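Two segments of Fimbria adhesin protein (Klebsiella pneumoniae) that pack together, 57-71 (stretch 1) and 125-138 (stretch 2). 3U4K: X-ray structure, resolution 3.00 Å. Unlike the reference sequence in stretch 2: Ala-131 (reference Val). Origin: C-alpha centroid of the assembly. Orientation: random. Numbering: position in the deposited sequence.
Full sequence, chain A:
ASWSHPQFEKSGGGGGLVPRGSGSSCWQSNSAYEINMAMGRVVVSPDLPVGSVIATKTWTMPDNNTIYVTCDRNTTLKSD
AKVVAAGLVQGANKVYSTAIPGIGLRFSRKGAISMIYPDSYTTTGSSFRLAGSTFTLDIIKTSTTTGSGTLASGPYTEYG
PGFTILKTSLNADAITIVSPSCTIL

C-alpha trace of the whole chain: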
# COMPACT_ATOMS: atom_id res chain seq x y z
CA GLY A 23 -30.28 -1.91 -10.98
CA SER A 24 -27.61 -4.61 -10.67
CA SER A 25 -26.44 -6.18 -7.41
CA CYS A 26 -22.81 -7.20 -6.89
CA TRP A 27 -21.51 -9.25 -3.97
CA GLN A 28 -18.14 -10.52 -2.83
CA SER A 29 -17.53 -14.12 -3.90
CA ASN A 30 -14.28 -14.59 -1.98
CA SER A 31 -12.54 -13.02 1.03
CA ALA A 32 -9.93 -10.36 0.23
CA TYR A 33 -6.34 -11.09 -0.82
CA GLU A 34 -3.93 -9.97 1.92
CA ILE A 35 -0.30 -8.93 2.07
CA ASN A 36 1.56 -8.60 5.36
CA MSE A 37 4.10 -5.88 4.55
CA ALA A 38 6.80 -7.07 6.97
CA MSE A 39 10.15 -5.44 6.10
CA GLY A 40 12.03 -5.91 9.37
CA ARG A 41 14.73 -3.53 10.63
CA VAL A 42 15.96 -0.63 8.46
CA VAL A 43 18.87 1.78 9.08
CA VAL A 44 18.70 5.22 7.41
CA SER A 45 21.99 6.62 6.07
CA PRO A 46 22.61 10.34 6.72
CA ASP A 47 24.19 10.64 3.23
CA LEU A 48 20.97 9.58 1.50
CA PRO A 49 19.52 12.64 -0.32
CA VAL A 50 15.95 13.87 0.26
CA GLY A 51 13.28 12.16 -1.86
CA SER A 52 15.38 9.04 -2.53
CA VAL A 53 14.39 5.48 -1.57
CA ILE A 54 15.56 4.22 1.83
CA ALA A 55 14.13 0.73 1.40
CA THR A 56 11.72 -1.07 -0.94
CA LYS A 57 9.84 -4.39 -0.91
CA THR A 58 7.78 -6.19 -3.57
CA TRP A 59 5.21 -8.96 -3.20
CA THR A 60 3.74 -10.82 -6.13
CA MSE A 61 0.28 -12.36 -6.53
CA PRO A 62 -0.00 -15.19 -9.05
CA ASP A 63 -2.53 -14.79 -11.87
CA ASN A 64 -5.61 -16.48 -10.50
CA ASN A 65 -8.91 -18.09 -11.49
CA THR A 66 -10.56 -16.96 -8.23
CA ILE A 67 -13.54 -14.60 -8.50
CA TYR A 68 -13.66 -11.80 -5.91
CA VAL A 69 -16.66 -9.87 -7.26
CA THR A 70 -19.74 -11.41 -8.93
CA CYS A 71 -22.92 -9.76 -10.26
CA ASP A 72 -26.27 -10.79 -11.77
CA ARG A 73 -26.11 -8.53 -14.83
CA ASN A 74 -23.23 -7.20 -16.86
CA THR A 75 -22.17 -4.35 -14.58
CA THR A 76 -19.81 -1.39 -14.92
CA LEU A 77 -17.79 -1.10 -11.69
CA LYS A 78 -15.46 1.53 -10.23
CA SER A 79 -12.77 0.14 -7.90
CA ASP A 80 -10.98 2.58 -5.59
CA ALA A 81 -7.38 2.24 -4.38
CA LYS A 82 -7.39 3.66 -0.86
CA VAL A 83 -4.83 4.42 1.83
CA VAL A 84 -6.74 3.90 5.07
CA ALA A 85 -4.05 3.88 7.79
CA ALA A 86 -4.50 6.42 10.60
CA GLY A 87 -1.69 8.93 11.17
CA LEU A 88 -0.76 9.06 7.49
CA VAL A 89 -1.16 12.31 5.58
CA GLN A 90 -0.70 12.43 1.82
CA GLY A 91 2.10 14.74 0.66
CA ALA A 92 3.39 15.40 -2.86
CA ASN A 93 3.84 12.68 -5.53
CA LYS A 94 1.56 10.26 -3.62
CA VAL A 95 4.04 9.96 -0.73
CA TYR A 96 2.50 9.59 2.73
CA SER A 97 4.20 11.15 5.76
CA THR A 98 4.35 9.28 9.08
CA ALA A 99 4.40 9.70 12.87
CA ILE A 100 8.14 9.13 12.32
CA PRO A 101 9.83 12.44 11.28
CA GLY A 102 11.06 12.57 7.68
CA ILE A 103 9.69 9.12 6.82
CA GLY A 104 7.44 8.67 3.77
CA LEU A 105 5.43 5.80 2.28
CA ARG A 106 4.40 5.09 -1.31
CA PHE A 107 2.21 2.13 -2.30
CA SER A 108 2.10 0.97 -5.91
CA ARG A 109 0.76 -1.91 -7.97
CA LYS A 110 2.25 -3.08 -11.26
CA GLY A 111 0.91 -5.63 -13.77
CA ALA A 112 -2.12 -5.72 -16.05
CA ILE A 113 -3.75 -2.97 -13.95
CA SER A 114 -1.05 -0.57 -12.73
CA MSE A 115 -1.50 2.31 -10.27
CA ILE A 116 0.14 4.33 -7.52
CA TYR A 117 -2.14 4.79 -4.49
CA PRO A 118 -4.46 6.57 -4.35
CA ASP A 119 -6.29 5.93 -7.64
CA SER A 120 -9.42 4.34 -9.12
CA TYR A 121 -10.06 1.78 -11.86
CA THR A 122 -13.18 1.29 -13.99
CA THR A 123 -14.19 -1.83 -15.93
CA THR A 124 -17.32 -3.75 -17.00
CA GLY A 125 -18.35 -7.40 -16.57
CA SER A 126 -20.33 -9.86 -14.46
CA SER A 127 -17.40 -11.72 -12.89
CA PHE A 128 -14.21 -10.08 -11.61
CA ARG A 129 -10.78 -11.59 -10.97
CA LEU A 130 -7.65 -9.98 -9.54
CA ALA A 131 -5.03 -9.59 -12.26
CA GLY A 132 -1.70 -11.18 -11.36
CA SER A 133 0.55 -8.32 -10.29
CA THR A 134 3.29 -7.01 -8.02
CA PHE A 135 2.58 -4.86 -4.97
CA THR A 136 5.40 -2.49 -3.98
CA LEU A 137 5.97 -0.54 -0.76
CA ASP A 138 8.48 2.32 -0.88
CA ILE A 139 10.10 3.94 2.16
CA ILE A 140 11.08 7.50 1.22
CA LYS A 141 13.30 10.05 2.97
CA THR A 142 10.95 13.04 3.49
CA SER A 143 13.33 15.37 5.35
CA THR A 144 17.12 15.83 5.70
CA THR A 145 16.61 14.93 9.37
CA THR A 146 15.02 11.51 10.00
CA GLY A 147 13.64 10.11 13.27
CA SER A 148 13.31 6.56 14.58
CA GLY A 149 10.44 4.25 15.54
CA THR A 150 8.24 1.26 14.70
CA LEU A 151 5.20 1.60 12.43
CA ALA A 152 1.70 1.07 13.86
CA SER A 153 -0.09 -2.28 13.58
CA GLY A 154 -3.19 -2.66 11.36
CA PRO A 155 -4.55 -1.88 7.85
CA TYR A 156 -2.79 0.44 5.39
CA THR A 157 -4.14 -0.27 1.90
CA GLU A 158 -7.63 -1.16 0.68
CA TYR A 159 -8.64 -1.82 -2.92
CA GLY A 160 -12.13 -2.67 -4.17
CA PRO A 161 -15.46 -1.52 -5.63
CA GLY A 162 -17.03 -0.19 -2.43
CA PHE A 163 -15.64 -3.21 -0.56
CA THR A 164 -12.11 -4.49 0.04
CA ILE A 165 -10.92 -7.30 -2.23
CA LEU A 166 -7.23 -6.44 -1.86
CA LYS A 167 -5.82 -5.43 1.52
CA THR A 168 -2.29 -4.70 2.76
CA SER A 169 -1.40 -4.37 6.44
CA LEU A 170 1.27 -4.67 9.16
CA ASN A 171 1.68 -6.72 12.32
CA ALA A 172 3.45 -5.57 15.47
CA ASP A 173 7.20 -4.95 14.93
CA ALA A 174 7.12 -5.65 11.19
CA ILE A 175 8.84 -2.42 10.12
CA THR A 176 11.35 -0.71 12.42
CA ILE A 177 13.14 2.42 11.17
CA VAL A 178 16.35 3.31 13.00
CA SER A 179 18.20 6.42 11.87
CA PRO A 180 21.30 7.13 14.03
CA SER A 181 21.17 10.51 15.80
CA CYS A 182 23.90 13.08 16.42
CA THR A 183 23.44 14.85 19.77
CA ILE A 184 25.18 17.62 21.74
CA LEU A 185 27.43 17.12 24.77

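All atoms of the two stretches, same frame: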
# COMPACT_ATOMS: atom_id res chain seq x y z
N LYS A 57 10.20 -2.97 -0.92
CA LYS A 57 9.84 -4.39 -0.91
C LYS A 57 8.67 -4.69 -1.85
O LYS A 57 7.71 -3.92 -1.92
CB LYS A 57 9.53 -4.89 0.50
CG LYS A 57 9.75 -6.38 0.68
CD LYS A 57 9.71 -6.78 2.15
CE LYS A 57 10.61 -7.98 2.43
NZ LYS A 57 10.31 -9.14 1.55
N THR A 58 8.77 -5.81 -2.56
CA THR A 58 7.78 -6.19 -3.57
C THR A 58 7.23 -7.59 -3.34
O THR A 58 7.98 -8.56 -3.24
CB THR A 58 8.36 -6.05 -4.99
OG1 THR A 58 8.50 -4.66 -5.31
CG2 THR A 58 7.46 -6.69 -6.03
N TRP A 59 5.90 -7.68 -3.25
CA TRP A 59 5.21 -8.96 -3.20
C TRP A 59 4.48 -9.20 -4.49
O TRP A 59 3.93 -8.27 -5.09
CB TRP A 59 4.22 -8.99 -2.04
CG TRP A 59 4.85 -8.71 -0.71
CD1 TRP A 59 5.24 -9.63 0.25
CD2 TRP A 59 5.18 -7.40 -0.14
NE1 TRP A 59 5.78 -9.01 1.35
CE2 TRP A 59 5.78 -7.67 1.18
CE3 TRP A 59 5.06 -6.08 -0.57
CZ2 TRP A 59 6.22 -6.64 2.00
CZ3 TRP A 59 5.51 -5.06 0.28
CH2 TRP A 59 6.07 -5.34 1.53
N THR A 60 4.46 -10.45 -4.93
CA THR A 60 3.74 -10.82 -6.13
C THR A 60 2.49 -11.64 -5.79
O THR A 60 2.47 -12.38 -4.80
CB THR A 60 4.63 -11.61 -7.13
OG1 THR A 60 4.99 -12.88 -6.55
CG2 THR A 60 5.90 -10.83 -7.47
N MSE A 61 1.46 -11.50 -6.61
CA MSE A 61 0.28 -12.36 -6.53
C MSE A 61 0.15 -13.06 -7.85
O MSE A 61 0.12 -12.41 -8.90
CB MSE A 61 -0.99 -11.60 -6.18
CG MSE A 61 -1.17 -10.30 -6.96
SE MSE A 61 -2.57 -9.22 -6.10
CE MSE A 61 -1.46 -7.66 -5.63
N PRO A 62 0.10 -14.41 -7.82
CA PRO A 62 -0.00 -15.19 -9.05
C PRO A 62 -1.32 -14.92 -9.77
O PRO A 62 -2.33 -14.63 -9.11
CB PRO A 62 0.05 -16.64 -8.55
CG PRO A 62 -0.41 -16.57 -7.13
CD PRO A 62 0.10 -15.26 -6.62
N ASP A 63 -1.31 -14.99 -11.10
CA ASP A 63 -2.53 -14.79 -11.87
C ASP A 63 -3.50 -15.93 -11.55
O ASP A 63 -3.14 -17.11 -11.61
CB ASP A 63 -2.25 -14.69 -13.37
CG ASP A 63 -3.04 -13.57 -14.03
OD1 ASP A 63 -4.15 -13.23 -13.55
OD2 ASP A 63 -2.54 -13.01 -15.03
N ASN A 64 -4.72 -15.56 -11.19
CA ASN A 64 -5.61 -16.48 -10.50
C ASN A 64 -6.95 -16.65 -11.19
O ASN A 64 -7.42 -15.75 -11.88
CB ASN A 64 -5.83 -15.98 -9.07
CG ASN A 64 -5.69 -17.08 -8.05
OD1 ASN A 64 -6.54 -17.25 -7.18
ND2 ASN A 64 -4.60 -17.84 -8.13
N ASN A 65 -7.56 -17.82 -10.98
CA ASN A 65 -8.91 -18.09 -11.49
C ASN A 65 -10.01 -17.67 -10.52
O ASN A 65 -11.19 -17.67 -10.88
CB ASN A 65 -9.05 -19.56 -11.86
CG ASN A 65 -8.41 -19.89 -13.20
OD1 ASN A 65 -8.27 -19.03 -14.07
ND2 ASN A 65 -8.02 -21.15 -13.38
N THR A 66 -9.62 -17.31 -9.29
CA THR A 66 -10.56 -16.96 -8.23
C THR A 66 -11.33 -15.69 -8.55
O THR A 66 -10.76 -14.71 -9.05
CB THR A 66 -9.83 -16.81 -6.87
OG1 THR A 66 -8.92 -17.90 -6.69
CG2 THR A 66 -10.82 -16.80 -5.71
N ILE A 67 -12.63 -15.72 -8.25
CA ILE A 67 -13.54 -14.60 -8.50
C ILE A 67 -13.81 -13.88 -7.18
O ILE A 67 -14.32 -14.48 -6.23
CB ILE A 67 -14.88 -15.06 -9.12
CG1 ILE A 67 -14.70 -16.21 -10.13
CG2 ILE A 67 -15.64 -13.88 -9.72
CD1 ILE A 67 -13.94 -15.86 -11.40
N TYR A 68 -13.48 -12.59 -7.13
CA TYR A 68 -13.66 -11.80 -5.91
C TYR A 68 -14.96 -11.02 -5.92
O TYR A 68 -15.56 -10.81 -4.87
CB TYR A 68 -12.46 -10.87 -5.68
CG TYR A 68 -11.14 -11.59 -5.53
CD1 TYR A 68 -10.67 -11.98 -4.27
CD2 TYR A 68 -10.36 -11.90 -6.64
CE1 TYR A 68 -9.46 -12.65 -4.13
CE2 TYR A 68 -9.16 -12.57 -6.51
CZ TYR A 68 -8.72 -12.94 -5.26
OH TYR A 68 -7.52 -13.61 -5.15
N VAL A 69 -15.38 -10.58 -7.10
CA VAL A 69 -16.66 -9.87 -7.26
C VAL A 69 -17.51 -10.53 -8.35
O VAL A 69 -17.02 -10.80 -9.45
CB VAL A 69 -16.46 -8.37 -7.58
CG1 VAL A 69 -17.79 -7.63 -7.58
CG2 VAL A 69 -15.51 -7.73 -6.59
N THR A 70 -18.78 -10.77 -8.03
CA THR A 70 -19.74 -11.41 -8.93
C THR A 70 -21.05 -10.63 -8.93
O THR A 70 -21.51 -10.19 -7.87
CB THR A 70 -20.00 -12.87 -8.51
OG1 THR A 70 -18.74 -13.53 -8.30
CG2 THR A 70 -20.78 -13.62 -9.58
N CYS A 71 -21.64 -10.46 -10.11
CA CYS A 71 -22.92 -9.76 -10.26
C CYS A 71 -23.96 -10.63 -10.97
O CYS A 71 -23.65 -11.73 -11.42
CB CYS A 71 -22.73 -8.45 -11.03
SG CYS A 71 -21.35 -7.42 -10.46
N GLY A 125 -18.26 -5.94 -16.53
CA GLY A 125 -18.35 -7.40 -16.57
C GLY A 125 -19.37 -7.91 -15.57
O GLY A 125 -20.09 -7.13 -14.96
N SER A 126 -19.41 -9.23 -15.41
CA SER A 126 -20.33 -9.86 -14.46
C SER A 126 -19.57 -10.68 -13.43
O SER A 126 -20.07 -10.96 -12.35
CB SER A 126 -21.35 -10.72 -15.20
OG SER A 126 -20.71 -11.69 -16.01
N SER A 127 -18.35 -11.08 -13.80
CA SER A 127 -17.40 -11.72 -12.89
C SER A 127 -16.09 -10.93 -12.90
O SER A 127 -15.70 -10.38 -13.94
CB SER A 127 -17.13 -13.17 -13.30
OG SER A 127 -18.18 -14.02 -12.88
N PHE A 128 -15.43 -10.87 -11.75
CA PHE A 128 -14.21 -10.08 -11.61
C PHE A 128 -13.11 -10.84 -10.88
O PHE A 128 -13.28 -11.27 -9.74
CB PHE A 128 -14.51 -8.76 -10.89
CG PHE A 128 -15.50 -7.89 -11.61
CD1 PHE A 128 -15.07 -6.91 -12.50
CD2 PHE A 128 -16.87 -8.04 -11.40
CE1 PHE A 128 -15.98 -6.10 -13.17
CE2 PHE A 128 -17.79 -7.24 -12.07
CZ PHE A 128 -17.34 -6.27 -12.95
N ARG A 129 -11.98 -11.00 -11.56
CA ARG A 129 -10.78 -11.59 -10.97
C ARG A 129 -9.78 -10.49 -10.61
O ARG A 129 -9.90 -9.35 -11.08
CB ARG A 129 -10.10 -12.55 -11.95
CG ARG A 129 -10.92 -13.78 -12.34
CD ARG A 129 -10.13 -14.72 -13.23
NE ARG A 129 -9.79 -14.14 -14.54
CZ ARG A 129 -8.58 -13.71 -14.90
NH1 ARG A 129 -7.55 -13.79 -14.06
NH2 ARG A 129 -8.40 -13.21 -16.11
N LEU A 130 -8.80 -10.84 -9.77
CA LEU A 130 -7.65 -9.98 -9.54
C LEU A 130 -6.53 -10.37 -10.48
O LEU A 130 -6.09 -11.53 -10.50
CB LEU A 130 -7.18 -10.06 -8.09
CG LEU A 130 -7.80 -9.07 -7.10
CD1 LEU A 130 -7.37 -9.40 -5.68
CD2 LEU A 130 -7.45 -7.63 -7.45
N ALA A 131 -6.09 -9.40 -11.28
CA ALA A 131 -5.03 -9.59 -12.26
C ALA A 131 -3.71 -9.80 -11.55
O ALA A 131 -3.31 -8.98 -10.72
CB ALA A 131 -4.95 -8.40 -13.19
N GLY A 132 -3.04 -10.91 -11.87
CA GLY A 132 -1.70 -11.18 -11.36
C GLY A 132 -0.83 -9.94 -11.47
O GLY A 132 -0.74 -9.33 -12.54
N SER A 133 -0.22 -9.56 -10.36
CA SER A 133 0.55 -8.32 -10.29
C SER A 133 1.59 -8.33 -9.18
O SER A 133 1.69 -9.29 -8.40
CB SER A 133 -0.39 -7.13 -10.12
OG SER A 133 -1.24 -7.31 -9.00
N THR A 134 2.37 -7.26 -9.12
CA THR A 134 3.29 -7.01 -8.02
C THR A 134 2.74 -5.87 -7.18
O THR A 134 2.21 -4.90 -7.72
CB THR A 134 4.70 -6.60 -8.51
OG1 THR A 134 4.63 -5.37 -9.24
CG2 THR A 134 5.31 -7.69 -9.39
N PHE A 135 2.86 -5.99 -5.86
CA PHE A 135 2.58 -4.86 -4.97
C PHE A 135 3.90 -4.38 -4.38
O PHE A 135 4.70 -5.18 -3.89
CB PHE A 135 1.59 -5.25 -3.87
CG PHE A 135 1.05 -4.07 -3.11
CD1 PHE A 135 -0.11 -3.42 -3.54
CD2 PHE A 135 1.68 -3.61 -1.96
CE1 PHE A 135 -0.61 -2.33 -2.84
CE2 PHE A 135 1.18 -2.52 -1.26
CZ PHE A 135 0.03 -1.88 -1.70
N THR A 136 4.12 -3.07 -4.41
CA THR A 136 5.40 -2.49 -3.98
C THR A 136 5.25 -1.36 -2.96
O THR A 136 4.59 -0.35 -3.21
CB THR A 136 6.25 -2.02 -5.18
OG1 THR A 136 6.53 -3.14 -6.03
CG2 THR A 136 7.56 -1.40 -4.73
N LEU A 137 5.87 -1.56 -1.80
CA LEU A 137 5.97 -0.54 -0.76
C LEU A 137 7.32 0.18 -0.83
O LEU A 137 8.37 -0.47 -0.89
CB LEU A 137 5.76 -1.16 0.63
CG LEU A 137 5.94 -0.29 1.87
CD1 LEU A 137 4.95 0.86 1.92
CD2 LEU A 137 5.85 -1.12 3.14
N ASP A 138 7.27 1.50 -0.84
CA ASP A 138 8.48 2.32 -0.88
C ASP A 138 8.61 3.16 0.39
O ASP A 138 7.67 3.86 0.77
CB ASP A 138 8.48 3.25 -2.10
CG ASP A 138 8.89 2.54 -3.38
OD1 ASP A 138 9.45 1.42 -3.30
OD2 ASP A 138 8.65 3.11 -4.46

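Paired β-strands show how a regular backbone ladder leaves side chains to settle the fit, and these two segments of a fimbrial adhesin, burying 1242 Å² between them, do so twice. Strands 57-61 and 133-138 run antiparallel. Trp-59 N donates to Phe-135 O (2.8 Å) and Phe-135 N to Trp-59 O (2.6 Å); similar pairs flank them at Lys-57 with Leu-137 and Met-61 with Ser-133. Threonines suit the more open face: Thr-58 OG1 and Thr-136 OG1 share a hydrogen bond of 2.6 Å, while the methyls Thr-60 CG2 and Thr-134 CG2 meet at 3.7 Å. On the other face, Trp-59 lays its ring edge against Leu-137 (CZ3 to CB, 3.9 Å), and the selenomethionine Met-61 packs its CE against the short side chain of Ser-133, 3.4 Å from Ser-133 OG.

Beyond the strand, Gly-132 packs closely against the backbone of Met-61 to Asp-63, with no room for a side chain: an ideal CB there would lie 2.8 Å from Asp-63 N. Gly-132 N donates to Asp-63 OD1 (3.1 Å). Arg-129 reaches across, its NH1 donating to Asn-64 O (2.9 Å). Next, Leu-130 CD1 sits over one face of the Tyr-68 ring, a CH-pi contact 3.9 Å from its centroid. The second ladder ends with Cys-71 N donating a hydrogen bond to Ser-126 O (2.8 Å), and Phe-128 fills the space beside Val-69 (CD2 to CB, 3.9 Å).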